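Local coordinates for protein formyltransferase (Francisella tularensis subsp. tularensis, PDB 4NV1) that belongs to the formyltransferase family, forms a two-subunit assembly and holds dTDP-4-amino-4,6-dideoxyglucose in a pocket of its fold, at residues P99-W104 with N180-N186; V108-K114 with D210-M215; P116-T120 with V154-E158. One frame throughout, in Å; residues are numbered along the deposited sequence.

Contact 1: P99-W104 with N180-N186; sequences PYNRGW and NSEGNYN. With 0FX (dTDP-4-amino-4,6-dideoxyglucose), chain I.
Arg-102 and Gly-103 pair with Tyr-185 and Asn-186 as two very short parallel strands. The backbone ladder starts with Arg-102 N giving a hydrogen bond to Asn-184 O at 2.9 Å. Asn-186 N answers to Arg-102 O at 2.7 Å, and Trp-104 N reaches Asn-186 O at 3.0 Å. Before the strands, Asn-184 N bonds to Pro-99 O at 3.2 Å.

Three asparagine amides add a second layer of bonds. Asn-184 has its CG wedged between its backbone N and carbonyl carbon (chi1 74°), which turns the amide back over the 99-104 segment. Its OD1 takes Asn-101 N at 2.9 Å, with the donor above the carbonyl plane. Its ND2 gives to Asn-101 OD1 at 3.0 Å. Asn-186 ND2 reaches the same OD1 at 2.9 Å from the opposite face of the Asn-101 amide. That oxygen also takes a bond from Asn-113. The other Asn-101 end, ND2, is bonded to Ser-110. Asn-186 ND2 further bonds to water 1, and the water also links to Trp-104 O.

The Pro-99 ring lies on the carbonyls of Ser-181 and Glu-182. Tyr-185 has CG anti to the backbone N (chi1 178°), and CD1 and CE1 come against Gly-103 CA. Arg-102 NE and NH2 are bonded to the carbonyls of Asp-129 and Ile-128, while NH1 stays near Glu-182 O.

Trp-104 follows the pair and borders the ligand, though its side chain is poorly ordered. In the model, N4A of dTDP-4-amino-4,6-dideoxyglucose lies over one ring face, toward the rim, 3.4 Å from Trp-104 CZ2. The arrangement is a two-stranded parallel ladder ending at the wall of the ligand pocket.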
loop_
_atom_site.group_PDB
_atom_site.type_symbol
_atom_site.label_atom_id
_atom_site.label_comp_id
_atom_site.label_asym_id
_atom_site.label_seq_id
_atom_site.Cartn_x
_atom_site.Cartn_y
_atom_site.Cartn_z
ATOM N N PRO A 99 -16.713 12.837 -24.009
ATOM C CA PRO A 99 -17.667 11.812 -23.688
ATOM C C PRO A 99 -17.023 10.511 -23.184
ATOM O O PRO A 99 -17.648 9.469 -23.333
ATOM C CB PRO A 99 -18.241 11.486 -25.044
ATOM C CG PRO A 99 -17.038 11.603 -25.952
ATOM C CD PRO A 99 -16.385 12.851 -25.443
ATOM N N TYR A 100 -15.778 10.541 -22.709
ATOM C CA TYR A 100 -15.058 9.318 -22.258
ATOM C C TYR A 100 -15.322 8.899 -20.792
ATOM O O TYR A 100 -15.221 9.708 -19.890
ATOM C CB TYR A 100 -13.567 9.458 -22.482
ATOM C CG TYR A 100 -13.143 9.984 -23.852
ATOM C CD1 TYR A 100 -12.808 11.316 -23.974
ATOM C CD2 TYR A 100 -13.029 9.173 -24.978
ATOM C CE1 TYR A 100 -12.420 11.853 -25.175
ATOM C CE2 TYR A 100 -12.630 9.699 -26.230
ATOM C CZ TYR A 100 -12.299 11.036 -26.311
ATOM O OH TYR A 100 -11.917 11.697 -27.479
ATOM N N ASN A 101 -15.731 7.658 -20.614
ATOM C CA ASN A 101 -15.916 6.990 -19.305
ATOM C C ASN A 101 -16.986 7.740 -18.555
ATOM O O ASN A 101 -16.758 8.254 -17.480
ATOM C CB ASN A 101 -14.610 6.918 -18.515
ATOM C CG ASN A 101 -13.682 5.871 -19.076
ATOM O OD1 ASN A 101 -14.138 4.816 -19.516
ATOM N ND2 ASN A 101 -12.382 6.142 -19.046
ATOM N N ARG A 102 -18.087 7.969 -19.262
ATOM C CA ARG A 102 -19.264 8.582 -18.691
ATOM C C ARG A 102 -19.761 7.580 -17.662
ATOM O O ARG A 102 -19.541 6.366 -17.774
ATOM C CB ARG A 102 -20.325 8.882 -19.777
ATOM C CG ARG A 102 -19.819 10.014 -20.663
ATOM C CD ARG A 102 -20.470 10.101 -22.032
ATOM N NE ARG A 102 -21.904 9.954 -21.897
ATOM C CZ ARG A 102 -22.619 8.940 -22.371
ATOM N NH1 ARG A 102 -22.037 7.988 -23.094
ATOM N NH2 ARG A 102 -23.930 8.922 -22.134
ATOM N N GLY A 103 -20.447 8.080 -16.647
ATOM C CA GLY A 103 -20.976 7.134 -15.658
ATOM C C GLY A 103 -20.110 7.073 -14.424
ATOM O O GLY A 103 -19.562 8.080 -13.989
ATOM N N TRP A 104 -19.981 5.890 -13.874
ATOM C CA TRP A 104 -19.336 5.751 -12.557
ATOM C C TRP A 104 -17.788 5.691 -12.506
ATOM O O TRP A 104 -17.160 4.941 -13.252
ATOM C CB TRP A 104 -19.963 4.560 -11.810
ATOM C CG TRP A 104 -21.197 5.038 -11.127
ATOM C CD1 TRP A 104 -22.413 5.296 -11.699
ATOM C CD2 TRP A 104 -21.304 5.423 -9.758
ATOM N NE1 TRP A 104 -23.278 5.785 -10.753
ATOM C CE2 TRP A 104 -22.620 5.871 -9.554
ATOM C CE3 TRP A 104 -20.416 5.419 -8.677
ATOM C CZ2 TRP A 104 -23.073 6.299 -8.304
ATOM C CZ3 TRP A 104 -20.866 5.860 -7.441
ATOM C CH2 TRP A 104 -22.182 6.291 -7.266
ATOM N N ASN A 180 -18.264 15.390 -29.493
ATOM C CA ASN A 180 -17.824 14.970 -30.840
ATOM C C ASN A 180 -18.183 13.538 -31.218
ATOM O O ASN A 180 -18.181 13.222 -32.407
ATOM C CB ASN A 180 -16.319 15.224 -31.081
ATOM C CG ASN A 180 -15.391 14.392 -30.185
ATOM O OD1 ASN A 180 -15.784 13.707 -29.221
ATOM N ND2 ASN A 180 -14.110 14.447 -30.533
ATOM N N SER A 181 -18.458 12.695 -30.221
ATOM C CA SER A 181 -18.873 11.323 -30.446
ATOM C C SER A 181 -19.730 10.972 -29.244
ATOM O O SER A 181 -19.761 11.791 -28.342
ATOM C CB SER A 181 -17.639 10.429 -30.448
ATOM O OG SER A 181 -17.673 9.632 -29.281
ATOM N N GLU A 182 -20.334 9.781 -29.195
ATOM C CA GLU A 182 -21.114 9.310 -28.017
ATOM C C GLU A 182 -20.247 8.757 -26.865
ATOM O O GLU A 182 -20.725 8.760 -25.721
ATOM C CB GLU A 182 -22.159 8.237 -28.375
ATOM C CG GLU A 182 -23.426 8.717 -29.077
ATOM C CD GLU A 182 -24.381 9.544 -28.206
ATOM O OE1 GLU A 182 -24.639 10.732 -28.532
ATOM O OE2 GLU A 182 -24.921 9.022 -27.210
ATOM N N GLY A 183 -19.015 8.353 -27.206
ATOM C CA GLY A 183 -17.934 7.874 -26.318
ATOM C C GLY A 183 -18.313 6.579 -25.622
ATOM O O GLY A 183 -18.673 5.638 -26.280
ATOM N N ASN A 184 -18.356 6.537 -24.296
ATOM C CA ASN A 184 -18.667 5.298 -23.623
ATOM C C ASN A 184 -19.196 5.541 -22.222
ATOM O O ASN A 184 -18.837 6.532 -21.619
ATOM C CB ASN A 184 -17.443 4.373 -23.665
ATOM C CG ASN A 184 -16.341 4.803 -22.729
ATOM O OD1 ASN A 184 -15.785 5.891 -22.861
ATOM N ND2 ASN A 184 -16.023 3.934 -21.738
ATOM N N TYR A 185 -20.057 4.667 -21.723
ATOM C CA TYR A 185 -20.608 4.749 -20.347
ATOM C C TYR A 185 -20.200 3.530 -19.509
ATOM O O TYR A 185 -20.134 2.432 -20.049
ATOM C CB TYR A 185 -22.129 4.688 -20.446
ATOM C CG TYR A 185 -22.910 4.706 -19.135
ATOM C CD1 TYR A 185 -23.095 5.898 -18.458
ATOM C CD2 TYR A 185 -23.544 3.577 -18.628
ATOM C CE1 TYR A 185 -23.812 5.968 -17.281
ATOM C CE2 TYR A 185 -24.242 3.621 -17.404
ATOM C CZ TYR A 185 -24.356 4.821 -16.737
ATOM O OH TYR A 185 -25.071 5.009 -15.585
ATOM N N ASN A 186 -20.004 3.705 -18.203
ATOM C CA ASN A 186 -19.689 2.602 -17.313
ATOM C C ASN A 186 -20.754 2.609 -16.232
ATOM O O ASN A 186 -20.931 3.613 -15.567
ATOM C CB ASN A 186 -18.270 2.794 -16.724
ATOM C CG ASN A 186 -17.194 2.824 -17.801
ATOM O OD1 ASN A 186 -17.092 1.881 -18.535
ATOM N ND2 ASN A 186 -16.356 3.873 -17.863
HETATM O O4P 0FX I . -17.979 12.230 -6.254
HETATM P P2 0FX I . -18.611 12.399 -4.848
HETATM O O3P 0FX I . -18.204 13.386 -3.774
HETATM O O1G 0FX I . -20.080 11.794 -4.785
HETATM C C1G 0FX I . -21.151 12.402 -5.469
HETATM C C2G 0FX I . -22.251 11.396 -5.176
HETATM O O2G 0FX I . -22.212 10.950 -3.817
HETATM C C3G 0FX I . -22.149 10.180 -6.076
HETATM O O3G 0FX I . -23.371 9.468 -5.786
HETATM C C4G 0FX I . -22.001 10.659 -7.533
HETATM N N4A 0FX I . -21.995 9.563 -8.491
HETATM C C5G 0FX I . -20.761 11.536 -7.749
HETATM C C6G 0FX I . -20.675 12.043 -9.183
HETATM O O5G 0FX I . -20.871 12.644 -6.854
HETATM O OPP 0FX I . -18.199 11.367 -3.703
HETATM P P 0FX I . -17.999 9.800 -3.616
HETATM O O1P 0FX I . -19.261 8.962 -3.592
HETATM O O2P 0FX I . -16.968 9.978 -2.509
HETATM O O5 0FX I . -17.023 9.301 -4.799
HETATM C C5 0FX I . -15.749 9.947 -4.918
HETATM C C4 0FX I . -14.659 8.976 -5.333
HETATM O O4 0FX I . -14.325 8.147 -4.234
HETATM C C3 0FX I . -15.000 8.026 -6.440
HETATM O O3 0FX I . -14.611 8.517 -7.733
HETATM C C2 0FX I . -14.082 6.832 -6.170
HETATM C C1 0FX I . -13.964 6.848 -4.646
HETATM N N11 0FX I . -14.774 5.765 -4.079
HETATM C C61 0FX I . -16.056 6.003 -3.725
HETATM C C51 0FX I . -16.826 4.982 -3.210
HETATM C C5A 0FX I . -18.285 5.101 -2.820
HETATM C C21 0FX I . -14.220 4.548 -3.911
HETATM O O21 0FX I . -12.930 4.294 -4.212
HETATM N N31 0FX I . -14.898 3.533 -3.364
HETATM C C41 0FX I . -16.181 3.782 -3.027
HETATM O O41 0FX I . -16.955 2.824 -2.529
HETATM O O HOH W 1 -16.639 5.921 -15.941
#

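Contact 2: V108-K114 with D210-M215; sequences VFSIINK and DYLRAM
Lys-114, just after helix 106-113, meets Asp-210 of helix 205-214. The two helices run antiparallel, at 171°, with segment axes 8.5 Å apart. The charged part lies at one end of the contact. Lys-114 NZ forms a salt bridge with Asp-210 OD2 at 2.8 Å and meets it from above the carboxylate plane. The lysine chain bends at chi2 (-61°) and folds back over the end of the helix before it, where NZ also bonds to Ile-111 O at 2.9 Å. The other carboxylate oxygen, Asp-210 OD1, is gripped side-on by NE and NH2 of Arg-213. Both nitrogens approach from the same face, and OD1 lies in the guanidinium plane. The result is a three-residue network, in which Asp-210 faces two positive partners. Arg-213 NH1 is held separately by the carbonyls of Asn-142 and Glu-145.

The apolar part centres on Ala-214. Its small side chain is consistent with the close approach: CB meets Ile-111 CB at 3.6 Å and Ile-112 CG1 also at 3.6 Å. Val-108 CG1 reaches the same methyl at 3.8 Å. Ile-111 CG2 sits over the centre of the Arg-213 guanidinium, so the charged group is backed by a methyl. At the edges, Ile-112 CD1 touches Tyr-211 CD1, and Val-108 CG1 lies 4.1 Å from Met-215 SD.

Helix 188-195 closes one flank, with Met-194 against Val-108 and Ile-112. Leu-212 turns from helix 106-113 to strand 232-242 and to Leu-237 of the second subunit, while Tyr-211 packs on Met-205 of that subunit.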
loop_
_atom_site.group_PDB
_atom_site.type_symbol
_atom_site.label_atom_id
_atom_site.label_comp_id
_atom_site.label_asym_id
_atom_site.label_seq_id
_atom_site.Cartn_x
_atom_site.Cartn_y
_atom_site.Cartn_z
ATOM N N VAL A 108 -11.206 5.942 -12.232
ATOM C CA VAL A 108 -10.827 4.555 -12.067
ATOM C C VAL A 108 -10.717 3.900 -13.430
ATOM O O VAL A 108 -9.677 3.327 -13.780
ATOM C CB VAL A 108 -11.792 3.777 -11.189
ATOM C CG1 VAL A 108 -11.372 2.326 -11.137
ATOM C CG2 VAL A 108 -11.862 4.358 -9.784
ATOM N N PHE A 109 -11.776 3.991 -14.202
ATOM C CA PHE A 109 -11.795 3.420 -15.558
ATOM C C PHE A 109 -10.686 4.015 -16.429
ATOM O O PHE A 109 -10.136 3.300 -17.223
ATOM C CB PHE A 109 -13.194 3.580 -16.205
ATOM C CG PHE A 109 -14.178 2.610 -15.667
ATOM C CD1 PHE A 109 -14.931 2.918 -14.564
ATOM C CD2 PHE A 109 -14.285 1.358 -16.229
ATOM C CE1 PHE A 109 -15.772 1.972 -14.024
ATOM C CE2 PHE A 109 -15.085 0.408 -15.678
ATOM C CZ PHE A 109 -15.882 0.745 -14.602
ATOM N N SER A 110 -10.302 5.269 -16.256
ATOM C CA SER A 110 -9.274 5.849 -17.103
ATOM C C SER A 110 -7.923 5.268 -16.759
ATOM O O SER A 110 -7.095 5.005 -17.651
ATOM C CB SER A 110 -9.245 7.400 -17.124
ATOM O OG SER A 110 -10.247 8.038 -17.918
ATOM N N ILE A 111 -7.700 4.971 -15.488
ATOM C CA ILE A 111 -6.391 4.475 -15.089
ATOM C C ILE A 111 -6.184 3.128 -15.716
ATOM O O ILE A 111 -5.061 2.748 -16.130
ATOM C CB ILE A 111 -6.219 4.441 -13.528
ATOM C CG1 ILE A 111 -5.971 5.834 -12.958
ATOM C CG2 ILE A 111 -4.968 3.636 -13.195
ATOM C CD1 ILE A 111 -6.253 5.966 -11.463
ATOM N N ILE A 112 -7.263 2.378 -15.769
ATOM C CA ILE A 112 -7.238 1.082 -16.421
ATOM C C ILE A 112 -7.284 1.050 -17.940
ATOM O O ILE A 112 -6.472 0.357 -18.564
ATOM C CB ILE A 112 -8.360 0.187 -15.874
ATOM C CG1 ILE A 112 -8.101 -0.086 -14.375
ATOM C CG2 ILE A 112 -8.499 -1.102 -16.694
ATOM C CD1 ILE A 112 -9.332 -0.570 -13.599
ATOM N N ASN A 113 -8.272 1.719 -18.526
ATOM C CA ASN A 113 -8.481 1.629 -19.961
ATOM C C ASN A 113 -7.833 2.693 -20.796
ATOM O O ASN A 113 -7.947 2.648 -21.964
ATOM C CB ASN A 113 -9.969 1.474 -20.253
ATOM C CG ASN A 113 -10.785 2.738 -20.028
ATOM O OD1 ASN A 113 -10.315 3.863 -20.129
ATOM N ND2 ASN A 113 -12.053 2.527 -19.761
ATOM N N LYS A 114 -7.116 3.627 -20.200
ATOM C CA LYS A 114 -6.404 4.708 -20.821
ATOM C C LYS A 114 -7.170 5.719 -21.653
ATOM O O LYS A 114 -6.509 6.567 -22.198
ATOM C CB LYS A 114 -5.168 4.253 -21.621
ATOM C CG LYS A 114 -4.469 3.049 -21.022
ATOM C CD LYS A 114 -3.977 3.414 -19.621
ATOM C CE LYS A 114 -3.204 2.284 -18.964
ATOM N NZ LYS A 114 -2.618 2.887 -17.717
ATOM N N ASP A 210 -1.574 -1.020 -12.622
ATOM C CA ASP A 210 -2.578 -0.038 -13.079
ATOM C C ASP A 210 -3.896 -0.445 -12.488
ATOM O O ASP A 210 -4.522 0.403 -11.898
ATOM C CB ASP A 210 -2.635 0.124 -14.596
ATOM C CG ASP A 210 -1.397 0.829 -15.137
ATOM O OD1 ASP A 210 -0.567 1.362 -14.347
ATOM O OD2 ASP A 210 -1.251 0.832 -16.372
ATOM N N TYR A 211 -4.251 -1.721 -12.503
ATOM C CA TYR A 211 -5.496 -2.108 -11.857
ATOM C C TYR A 211 -5.510 -1.782 -10.322
ATOM O O TYR A 211 -6.507 -1.285 -9.763
ATOM C CB TYR A 211 -5.772 -3.593 -12.088
ATOM C CG TYR A 211 -6.899 -4.121 -11.235
ATOM C CD1 TYR A 211 -8.207 -4.051 -11.654
ATOM C CD2 TYR A 211 -6.650 -4.645 -9.979
ATOM C CE1 TYR A 211 -9.246 -4.507 -10.862
ATOM C CE2 TYR A 211 -7.671 -5.111 -9.187
ATOM C CZ TYR A 211 -8.979 -5.017 -9.602
ATOM O OH TYR A 211 -10.012 -5.461 -8.785
ATOM N N LEU A 212 -4.444 -2.148 -9.623
ATOM C CA LEU A 212 -4.373 -1.958 -8.164
ATOM C C LEU A 212 -4.433 -0.465 -7.774
ATOM O O LEU A 212 -5.183 -0.045 -6.863
ATOM C CB LEU A 212 -3.113 -2.650 -7.611
ATOM C CG LEU A 212 -3.317 -4.162 -7.623
ATOM C CD1 LEU A 212 -2.039 -4.938 -7.373
ATOM C CD2 LEU A 212 -4.438 -4.568 -6.680
ATOM N N ARG A 213 -3.684 0.361 -8.498
ATOM C CA ARG A 213 -3.773 1.776 -8.264
ATOM C C ARG A 213 -5.105 2.431 -8.629
ATOM O O ARG A 213 -5.574 3.351 -7.904
ATOM C CB ARG A 213 -2.550 2.539 -8.772
ATOM C CG ARG A 213 -2.532 2.794 -10.284
ATOM C CD ARG A 213 -1.134 3.084 -10.746
ATOM N NE ARG A 213 -0.952 3.204 -12.190
ATOM C CZ ARG A 213 -0.832 4.364 -12.832
ATOM N NH1 ARG A 213 -1.003 5.494 -12.203
ATOM N NH2 ARG A 213 -0.593 4.403 -14.147
ATOM N N ALA A 214 -5.768 1.926 -9.665
ATOM C CA ALA A 214 -7.077 2.472 -10.045
ATOM C C ALA A 214 -8.110 2.175 -8.946
ATOM O O ALA A 214 -9.061 2.905 -8.753
ATOM C CB ALA A 214 -7.585 1.862 -11.343
ATOM N N MET A 215 -7.923 1.070 -8.222
ATOM C CA MET A 215 -8.813 0.673 -7.140
ATOM C C MET A 215 -8.455 1.145 -5.732
ATOM O O MET A 215 -9.175 0.801 -4.781
ATOM C CB MET A 215 -8.931 -0.859 -7.121
ATOM C CG MET A 215 -9.501 -1.515 -8.361
ATOM S SD MET A 215 -11.184 -1.085 -8.808
ATOM C CE MET A 215 -12.129 -2.135 -7.749
#

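Contact 3: P116-T120 with V154-E158; sequences PIGAT and VQKKE
Val-154 packs on Ile-117 and Gly-118, where helix 147-170 lies along a strand of the main sheet. This is a Rossmann-like mixed sheet, and strand 117-123 runs in it between strands 89-94 and 133-139. The short helix and strand segments have axes 7.2 Å apart and inclined by 27°, so they run in nearly the same direction.

Val-154 begins the contact. Both of its methyls face the Gly-118 carbonyl oxygen. CG1, anti to the backbone N (chi1 166°), comes within 3.1 Å of Gly-118 O, a tight approach. CG2 stands 3.7 Å from the same oxygen and turns to Ile-117, whose CG1 lies 4.0 Å from Val-154 CG2. The two side chains cross at about a right angle. Ile-117 also touches helix 106-113.

One turn further on, Lys-157 starts toward the strand and then leaves it. Its CG rests on Ala-119 CB at 4.0 Å. The chain then bends at chi2 and again at chi3, which carries NZ off to a salt bridge with Glu-160. Its aliphatic root packs on the sheet while its charge lies away from it.

Glu-158 comes last along the helix segment. Its N bonds to Val-154 O within the helix. Both residues touch Ala-119, one turn apart, and the Ala-119 methyl fits among the residues of this turn. Thr-120, next in the strand, points away from the helix. Beyond CG, the Glu-158 chain is extended toward His-75, a residue of the ligand pocket. Glu-158 OE1 is hydrogen-bonded to His-75 NE2, while Glu-158 CG stays 3.7 Å from Ala-119 CB.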
loop_
_atom_site.group_PDB
_atom_site.type_symbol
_atom_site.label_atom_id
_atom_site.label_comp_id
_atom_site.label_asym_id
_atom_site.label_seq_id
_atom_site.Cartn_x
_atom_site.Cartn_y
_atom_site.Cartn_z
ATOM N N PRO A 116 -8.850 9.316 -22.094
ATOM C CA PRO A 116 -8.692 10.554 -21.343
ATOM C C PRO A 116 -9.598 10.704 -20.112
ATOM O O PRO A 116 -10.733 10.251 -20.081
ATOM C CB PRO A 116 -9.144 11.602 -22.359
ATOM C CG PRO A 116 -8.610 11.054 -23.622
ATOM C CD PRO A 116 -9.079 9.627 -23.504
ATOM N N ILE A 117 -9.097 11.478 -19.173
ATOM C CA ILE A 117 -9.821 11.809 -17.946
ATOM C C ILE A 117 -9.520 13.275 -17.753
ATOM O O ILE A 117 -8.478 13.804 -18.146
ATOM C CB ILE A 117 -9.276 10.957 -16.750
ATOM C CG1 ILE A 117 -9.963 11.310 -15.435
ATOM C CG2 ILE A 117 -7.798 11.276 -16.558
ATOM C CD1 ILE A 117 -11.411 10.916 -15.389
ATOM N N GLY A 118 -10.444 13.962 -17.105
ATOM C CA GLY A 118 -10.304 15.407 -16.924
ATOM C C GLY A 118 -11.590 15.877 -16.295
ATOM O O GLY A 118 -12.242 15.085 -15.518
ATOM N N ALA A 119 -11.922 17.145 -16.546
ATOM C CA ALA A 119 -13.180 17.723 -16.024
ATOM C C ALA A 119 -13.971 18.456 -17.108
ATOM O O ALA A 119 -13.365 19.057 -17.942
ATOM C CB ALA A 119 -12.876 18.709 -14.894
ATOM N N THR A 120 -15.286 18.362 -17.051
ATOM C CA THR A 120 -16.183 18.930 -17.989
ATOM C C THR A 120 -17.287 19.692 -17.253
ATOM O O THR A 120 -17.797 19.226 -16.203
ATOM C CB THR A 120 -16.886 17.809 -18.752
ATOM O OG1 THR A 120 -15.941 16.972 -19.388
ATOM C CG2 THR A 120 -17.834 18.378 -19.856
ATOM N N VAL A 154 -8.701 16.230 -10.661
ATOM C CA VAL A 154 -9.886 16.447 -11.490
ATOM C C VAL A 154 -10.770 17.472 -10.779
ATOM O O VAL A 154 -11.168 18.498 -11.365
ATOM C CB VAL A 154 -10.584 15.130 -11.845
ATOM C CG1 VAL A 154 -11.970 15.321 -12.392
ATOM C CG2 VAL A 154 -9.745 14.402 -12.920
ATOM N N GLN A 155 -10.883 17.293 -9.476
ATOM C CA GLN A 155 -11.710 18.160 -8.656
ATOM C C GLN A 155 -11.230 19.567 -8.680
ATOM O O GLN A 155 -11.991 20.488 -8.950
ATOM C CB GLN A 155 -11.894 17.608 -7.235
ATOM C CG GLN A 155 -13.087 18.147 -6.519
ATOM C CD GLN A 155 -13.346 17.440 -5.181
ATOM O OE1 GLN A 155 -12.930 17.938 -4.139
ATOM N NE2 GLN A 155 -14.018 16.306 -5.209
ATOM N N LYS A 156 -9.960 19.780 -8.435
ATOM C CA LYS A 156 -9.363 21.079 -8.615
ATOM C C LYS A 156 -9.502 21.673 -10.025
ATOM O O LYS A 156 -9.679 22.884 -10.209
ATOM C CB LYS A 156 -7.884 20.889 -8.328
ATOM C CG LYS A 156 -7.077 22.161 -8.234
ATOM C CD LYS A 156 -5.928 21.967 -7.251
ATOM C CE LYS A 156 -6.418 21.407 -5.910
ATOM N NZ LYS A 156 -5.657 20.205 -5.429
ATOM N N LYS A 157 -9.453 20.839 -11.054
ATOM C CA LYS A 157 -9.623 21.373 -12.414
ATOM C C LYS A 157 -11.079 21.859 -12.565
ATOM O O LYS A 157 -11.366 22.939 -13.063
ATOM C CB LYS A 157 -9.265 20.280 -13.420
ATOM C CG LYS A 157 -9.444 20.695 -14.879
ATOM C CD LYS A 157 -8.519 21.861 -15.222
ATOM C CE LYS A 157 -7.067 21.464 -15.210
ATOM N NZ LYS A 157 -6.278 22.717 -15.168
ATOM N N GLU A 158 -12.002 21.072 -12.051
ATOM C CA GLU A 158 -13.411 21.401 -12.010
ATOM C C GLU A 158 -13.635 22.773 -11.490
ATOM O O GLU A 158 -14.293 23.509 -12.175
ATOM C CB GLU A 158 -14.225 20.498 -11.120
ATOM C CG GLU A 158 -14.627 19.152 -11.705
ATOM C CD GLU A 158 -15.356 18.314 -10.660
ATOM O OE1 GLU A 158 -14.666 17.917 -9.685
ATOM O OE2 GLU A 158 -16.581 18.030 -10.794
#

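The three contacts lie 14 to 16 Å apart, centre to centre, around the bound ligand. Their first segments follow one another closely in the chain: strand 102-103, helix 106-113 and strand 117-123. The partners then come in the order 154-158, 180-186 and 210-215. Contact 3 is therefore nested within the loops closed by contacts 1 and 2, while those two cross. Contact 3 belongs to the main mixed sheet, contact 1 to a separate two-stranded sheet, and contact 2 ties helix 106-113 to the C-terminal part that meets the second subunit. Ser-110, in segment 108-114, lies beside Asn-101 of contact 1 and Pro-116 of segment 116-120, so the segments touch there.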